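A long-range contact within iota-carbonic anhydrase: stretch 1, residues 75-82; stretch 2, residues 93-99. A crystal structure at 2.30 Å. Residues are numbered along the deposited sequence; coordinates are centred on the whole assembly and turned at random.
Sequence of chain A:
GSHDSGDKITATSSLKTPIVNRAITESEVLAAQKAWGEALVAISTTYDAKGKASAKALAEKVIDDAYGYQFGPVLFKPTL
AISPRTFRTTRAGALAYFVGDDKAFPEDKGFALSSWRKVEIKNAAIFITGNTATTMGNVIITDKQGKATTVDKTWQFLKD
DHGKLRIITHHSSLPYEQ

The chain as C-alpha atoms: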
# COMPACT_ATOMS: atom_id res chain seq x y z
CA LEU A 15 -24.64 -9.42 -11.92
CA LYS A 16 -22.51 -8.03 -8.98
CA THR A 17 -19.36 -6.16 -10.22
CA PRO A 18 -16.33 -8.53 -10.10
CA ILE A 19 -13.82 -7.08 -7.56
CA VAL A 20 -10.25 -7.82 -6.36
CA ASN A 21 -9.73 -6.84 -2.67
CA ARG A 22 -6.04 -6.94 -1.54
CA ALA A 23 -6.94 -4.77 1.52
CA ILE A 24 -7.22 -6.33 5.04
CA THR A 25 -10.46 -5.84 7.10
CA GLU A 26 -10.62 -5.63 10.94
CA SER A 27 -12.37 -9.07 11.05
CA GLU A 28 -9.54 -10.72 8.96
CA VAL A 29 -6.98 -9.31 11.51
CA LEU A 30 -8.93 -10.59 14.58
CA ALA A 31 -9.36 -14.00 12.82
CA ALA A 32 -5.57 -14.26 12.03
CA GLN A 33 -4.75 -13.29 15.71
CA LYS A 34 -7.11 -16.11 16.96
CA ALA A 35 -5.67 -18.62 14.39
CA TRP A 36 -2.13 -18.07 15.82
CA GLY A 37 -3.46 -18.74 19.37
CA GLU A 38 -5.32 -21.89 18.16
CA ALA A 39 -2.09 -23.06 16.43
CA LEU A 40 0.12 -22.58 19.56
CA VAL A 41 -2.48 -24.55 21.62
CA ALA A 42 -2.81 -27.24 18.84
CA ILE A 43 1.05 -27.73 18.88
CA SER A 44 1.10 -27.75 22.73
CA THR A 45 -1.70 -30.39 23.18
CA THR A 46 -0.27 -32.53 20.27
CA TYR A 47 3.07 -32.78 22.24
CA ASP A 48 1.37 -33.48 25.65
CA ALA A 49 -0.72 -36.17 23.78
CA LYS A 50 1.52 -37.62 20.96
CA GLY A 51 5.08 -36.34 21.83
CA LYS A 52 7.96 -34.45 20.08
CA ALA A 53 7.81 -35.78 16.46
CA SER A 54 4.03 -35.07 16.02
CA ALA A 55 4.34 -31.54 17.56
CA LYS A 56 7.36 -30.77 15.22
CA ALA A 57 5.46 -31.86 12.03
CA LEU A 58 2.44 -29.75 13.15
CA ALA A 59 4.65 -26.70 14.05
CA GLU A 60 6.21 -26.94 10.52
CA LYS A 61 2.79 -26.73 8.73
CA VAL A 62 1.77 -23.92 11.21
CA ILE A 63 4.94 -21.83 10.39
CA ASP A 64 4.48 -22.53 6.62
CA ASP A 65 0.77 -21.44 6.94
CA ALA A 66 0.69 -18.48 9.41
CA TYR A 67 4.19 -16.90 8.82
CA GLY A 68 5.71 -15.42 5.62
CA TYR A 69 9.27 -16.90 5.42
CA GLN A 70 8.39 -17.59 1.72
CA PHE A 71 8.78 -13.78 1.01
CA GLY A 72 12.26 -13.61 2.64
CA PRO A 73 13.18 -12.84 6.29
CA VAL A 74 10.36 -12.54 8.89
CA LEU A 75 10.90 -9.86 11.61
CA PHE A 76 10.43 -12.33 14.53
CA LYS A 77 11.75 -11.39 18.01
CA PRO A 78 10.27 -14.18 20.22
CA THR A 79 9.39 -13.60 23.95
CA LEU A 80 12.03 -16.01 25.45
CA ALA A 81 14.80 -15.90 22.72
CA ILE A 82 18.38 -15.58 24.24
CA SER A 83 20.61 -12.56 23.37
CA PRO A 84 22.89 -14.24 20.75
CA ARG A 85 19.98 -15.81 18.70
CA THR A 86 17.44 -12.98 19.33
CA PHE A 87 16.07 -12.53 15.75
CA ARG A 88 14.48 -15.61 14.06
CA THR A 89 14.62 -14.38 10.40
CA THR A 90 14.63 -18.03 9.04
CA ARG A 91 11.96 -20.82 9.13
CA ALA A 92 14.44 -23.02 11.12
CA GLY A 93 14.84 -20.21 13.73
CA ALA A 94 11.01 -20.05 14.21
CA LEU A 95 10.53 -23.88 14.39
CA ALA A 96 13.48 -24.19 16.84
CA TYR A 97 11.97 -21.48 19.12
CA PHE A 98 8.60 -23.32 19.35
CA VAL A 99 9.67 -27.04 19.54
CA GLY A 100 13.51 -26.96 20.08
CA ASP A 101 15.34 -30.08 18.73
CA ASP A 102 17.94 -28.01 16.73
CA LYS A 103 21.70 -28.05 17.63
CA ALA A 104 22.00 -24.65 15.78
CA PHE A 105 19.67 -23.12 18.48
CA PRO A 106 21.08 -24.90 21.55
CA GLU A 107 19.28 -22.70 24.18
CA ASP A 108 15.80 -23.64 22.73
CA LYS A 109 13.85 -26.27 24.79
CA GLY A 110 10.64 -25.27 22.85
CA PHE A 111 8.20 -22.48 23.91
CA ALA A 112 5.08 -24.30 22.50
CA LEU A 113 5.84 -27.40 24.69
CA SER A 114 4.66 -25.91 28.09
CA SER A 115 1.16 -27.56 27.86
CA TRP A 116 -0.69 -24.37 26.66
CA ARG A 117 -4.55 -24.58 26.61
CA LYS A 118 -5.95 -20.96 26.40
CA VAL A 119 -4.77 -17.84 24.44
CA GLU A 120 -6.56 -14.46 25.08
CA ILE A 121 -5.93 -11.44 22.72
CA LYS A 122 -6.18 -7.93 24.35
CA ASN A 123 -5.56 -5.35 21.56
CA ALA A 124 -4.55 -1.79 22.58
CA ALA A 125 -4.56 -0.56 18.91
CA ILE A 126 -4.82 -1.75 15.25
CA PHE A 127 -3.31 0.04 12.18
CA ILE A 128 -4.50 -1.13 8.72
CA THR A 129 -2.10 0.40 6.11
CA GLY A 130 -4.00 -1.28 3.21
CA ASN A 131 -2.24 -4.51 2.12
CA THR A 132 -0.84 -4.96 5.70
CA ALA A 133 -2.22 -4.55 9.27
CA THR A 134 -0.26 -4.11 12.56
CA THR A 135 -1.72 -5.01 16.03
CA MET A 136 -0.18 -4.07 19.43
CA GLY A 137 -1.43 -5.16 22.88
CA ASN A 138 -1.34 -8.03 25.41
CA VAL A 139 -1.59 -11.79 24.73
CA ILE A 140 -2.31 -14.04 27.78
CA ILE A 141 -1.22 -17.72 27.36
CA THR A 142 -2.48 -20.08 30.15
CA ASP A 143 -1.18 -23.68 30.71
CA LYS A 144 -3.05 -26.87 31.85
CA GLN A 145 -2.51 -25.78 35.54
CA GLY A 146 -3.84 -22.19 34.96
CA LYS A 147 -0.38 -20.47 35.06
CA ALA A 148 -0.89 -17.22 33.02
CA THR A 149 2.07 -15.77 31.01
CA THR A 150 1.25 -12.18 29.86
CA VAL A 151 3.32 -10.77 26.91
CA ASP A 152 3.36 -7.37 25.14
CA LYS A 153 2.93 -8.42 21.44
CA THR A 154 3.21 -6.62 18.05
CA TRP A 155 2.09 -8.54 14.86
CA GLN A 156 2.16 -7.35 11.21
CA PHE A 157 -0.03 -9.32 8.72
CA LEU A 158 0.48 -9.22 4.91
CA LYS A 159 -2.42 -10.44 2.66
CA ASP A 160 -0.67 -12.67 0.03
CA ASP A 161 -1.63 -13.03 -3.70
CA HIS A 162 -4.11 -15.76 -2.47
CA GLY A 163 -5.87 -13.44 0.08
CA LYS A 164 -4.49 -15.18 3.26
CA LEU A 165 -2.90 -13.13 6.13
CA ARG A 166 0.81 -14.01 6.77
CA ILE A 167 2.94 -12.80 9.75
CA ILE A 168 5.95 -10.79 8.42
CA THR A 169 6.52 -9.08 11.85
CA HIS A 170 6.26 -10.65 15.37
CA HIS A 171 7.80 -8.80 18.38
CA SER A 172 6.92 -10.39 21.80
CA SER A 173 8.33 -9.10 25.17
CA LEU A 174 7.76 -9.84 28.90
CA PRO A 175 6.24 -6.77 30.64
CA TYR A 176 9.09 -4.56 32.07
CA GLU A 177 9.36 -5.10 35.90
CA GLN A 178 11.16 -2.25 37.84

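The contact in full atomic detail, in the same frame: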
# COMPACT_ATOMS: atom_id res chain seq x y z
N LEU A 75 10.41 -10.67 10.46
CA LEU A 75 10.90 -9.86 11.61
C LEU A 75 10.30 -10.44 12.89
O LEU A 75 9.29 -9.90 13.41
CB LEU A 75 10.53 -8.40 11.38
CG LEU A 75 11.35 -7.65 10.33
CD1 LEU A 75 11.32 -8.35 8.98
CD2 LEU A 75 10.86 -6.22 10.20
N PHE A 76 10.90 -11.53 13.38
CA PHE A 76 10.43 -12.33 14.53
C PHE A 76 11.41 -12.19 15.70
O PHE A 76 12.54 -12.76 15.64
CB PHE A 76 10.23 -13.79 14.10
CG PHE A 76 9.58 -14.68 15.13
CD1 PHE A 76 8.82 -14.15 16.16
CD2 PHE A 76 9.70 -16.06 15.04
CE1 PHE A 76 8.22 -14.98 17.10
CE2 PHE A 76 9.10 -16.88 15.98
CZ PHE A 76 8.36 -16.34 17.00
N LYS A 77 11.03 -11.43 16.72
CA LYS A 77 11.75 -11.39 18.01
C LYS A 77 10.86 -12.09 19.04
O LYS A 77 9.93 -11.48 19.58
CB LYS A 77 12.13 -9.96 18.41
CG LYS A 77 13.04 -9.88 19.63
CD LYS A 77 12.26 -9.69 20.92
CE LYS A 77 12.76 -10.50 22.09
NZ LYS A 77 11.71 -10.61 23.13
N PRO A 78 11.09 -13.40 19.28
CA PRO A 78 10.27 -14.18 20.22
C PRO A 78 10.44 -13.74 21.68
O PRO A 78 11.46 -13.16 22.02
CB PRO A 78 10.78 -15.62 20.03
CG PRO A 78 11.52 -15.60 18.71
CD PRO A 78 12.13 -14.21 18.65
N THR A 79 9.42 -13.99 22.51
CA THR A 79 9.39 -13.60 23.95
C THR A 79 10.69 -14.06 24.64
O THR A 79 11.39 -13.18 25.19
CB THR A 79 8.19 -14.20 24.69
OG1 THR A 79 7.02 -14.08 23.88
CG2 THR A 79 7.94 -13.53 26.02
N LEU A 80 11.00 -15.36 24.59
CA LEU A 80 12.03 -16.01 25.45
C LEU A 80 13.26 -16.42 24.63
O LEU A 80 13.88 -17.43 25.01
CB LEU A 80 11.42 -17.24 26.14
CG LEU A 80 10.26 -16.96 27.10
CD1 LEU A 80 9.91 -18.20 27.90
CD2 LEU A 80 10.60 -15.81 28.02
N ALA A 81 13.61 -15.67 23.59
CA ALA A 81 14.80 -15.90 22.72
C ALA A 81 16.04 -15.26 23.36
O ALA A 81 15.94 -14.07 23.71
CB ALA A 81 14.53 -15.35 21.35
N ILE A 82 17.15 -15.99 23.47
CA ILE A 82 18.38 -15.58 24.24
C ILE A 82 19.33 -14.75 23.34
O ILE A 82 19.44 -15.05 22.13
CB ILE A 82 19.09 -16.80 24.86
N GLY A 93 14.81 -21.02 12.49
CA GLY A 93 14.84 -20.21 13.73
C GLY A 93 13.49 -20.25 14.44
O GLY A 93 13.48 -20.40 15.69
N ALA A 94 12.40 -20.14 13.68
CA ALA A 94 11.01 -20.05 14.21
C ALA A 94 10.61 -21.42 14.77
O ALA A 94 10.15 -21.47 15.92
CB ALA A 94 10.06 -19.58 13.13
N LEU A 95 10.78 -22.48 13.98
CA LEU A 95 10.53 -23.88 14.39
C LEU A 95 11.28 -24.18 15.70
O LEU A 95 10.64 -24.60 16.70
CB LEU A 95 11.00 -24.81 13.27
CG LEU A 95 10.65 -26.28 13.46
CD1 LEU A 95 9.15 -26.46 13.61
CD2 LEU A 95 11.18 -27.11 12.29
N ALA A 96 12.59 -23.95 15.69
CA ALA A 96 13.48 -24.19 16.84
C ALA A 96 12.89 -23.50 18.08
O ALA A 96 12.81 -24.14 19.14
CB ALA A 96 14.86 -23.69 16.51
N TYR A 97 12.48 -22.24 17.96
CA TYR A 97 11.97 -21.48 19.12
C TYR A 97 10.79 -22.23 19.75
O TYR A 97 10.71 -22.30 20.99
CB TYR A 97 11.55 -20.06 18.74
CG TYR A 97 10.85 -19.35 19.87
CD1 TYR A 97 11.56 -18.87 20.96
CD2 TYR A 97 9.47 -19.22 19.89
CE1 TYR A 97 10.92 -18.26 22.02
CE2 TYR A 97 8.82 -18.59 20.94
CZ TYR A 97 9.55 -18.11 22.01
OH TYR A 97 8.92 -17.49 23.05
N PHE A 98 9.91 -22.77 18.91
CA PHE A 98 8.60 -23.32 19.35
C PHE A 98 8.76 -24.74 19.91
O PHE A 98 8.10 -25.03 20.94
CB PHE A 98 7.58 -23.25 18.21
CG PHE A 98 6.99 -21.87 18.03
CD1 PHE A 98 6.31 -21.26 19.07
CD2 PHE A 98 7.16 -21.17 16.85
CE1 PHE A 98 5.79 -19.99 18.93
CE2 PHE A 98 6.64 -19.89 16.71
CZ PHE A 98 5.96 -19.31 17.75
N VAL A 99 9.61 -25.56 19.29
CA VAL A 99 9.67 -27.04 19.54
C VAL A 99 11.10 -27.50 19.87
O VAL A 99 11.26 -28.68 20.15
CB VAL A 99 9.11 -27.81 18.33
CG1 VAL A 99 7.67 -27.46 18.03
CG2 VAL A 99 9.97 -27.61 17.09

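The contact between residues 75-82 and 93-99 is a small, largely apolar packing of aromatic rings, a proline and an alanine, centred on Tyr-97 and supplemented by one weak hydrogen bond to the tyrosine hydroxyl. It buries 267 Å² in total, counting both sides. Stretch 1 begins as a strand at residues 75-77 and then passes into a type I turn from Pro-78 to Ala-81, whereas stretch 2 is helical. The strand and helix run in broadly the same direction, with 26° between them, and their axes come no nearer than 10.4 Å, a separation that is bridged by side chains.

Tyr-97 contributes the largest share, with 102 Å² covered by the other stretch. Its CA-to-CB bond points toward stretch 1, and a t rotamer (chi1 172°) extends the ring to the turn. Pro-78, whose CA-to-CB bond points back toward the helix, sits over one face of the Tyr-97 ring: Pro-78 CB lies 3.3 Å from the ring centroid and only 12° off the ring normal, a close CH-pi contact. Proline suits this position because its compact aliphatic ring presents C-H groups to the aromatic face.

At the far end of the ring, the hydroxyl meets the backbone of the turn. Leu-80 N donates a weak hydrogen bond to Tyr-97 OH, 3.4 Å long but well directed, with an N-H...O angle of 160°. The amide lies at the ring edge, near the ring plane. A tyrosine can thus pack its ring against apolar neighbours while its oxygen accepts from the backbone. The side chain of Leu-80 adds a loose apolar contact, its CB 4.3 Å from Tyr-97 CE1, and remains partly exposed.

Phe-76 forms the second centre of the contact, with 66 Å² covered. Its CA-to-CB bond points toward the helix, and in a t rotamer (chi1 -173°) the ring reaches three helical residues. Its edge is directed at the face of Tyr-97 in an offset edge-to-face arrangement, with centroids 6.0 Å apart and planes at 81°; the closest atoms are Phe-76 CZ and Tyr-97 CD2, at 4.2 Å. With Phe-98 the geometry differs: the planes are nearly parallel, at 24°, but the rings are slid apart and barely overlap, touching through Phe-76 CZ and Phe-98 CZ at 3.9 Å. The CA-to-CB bond of Phe-98 points sideways, yet the end of its side chain comes nearer to stretch 1. Ala-94, one helical turn before Phe-98, places its CB 4.0 Å from Phe-76 CD2, at the edge of the phenylalanine ring; its single methyl group provides an apolar surface there while occupying little space.

The side chain of Lys-77 stays out of reach of the helix and makes no contact with it. Lys-77 NZ instead donates weak hydrogen bonds to Pro-78 O (2.8 Å) and Thr-79 O (3.3 Å), linking it to the turn that Tyr-97 packs against.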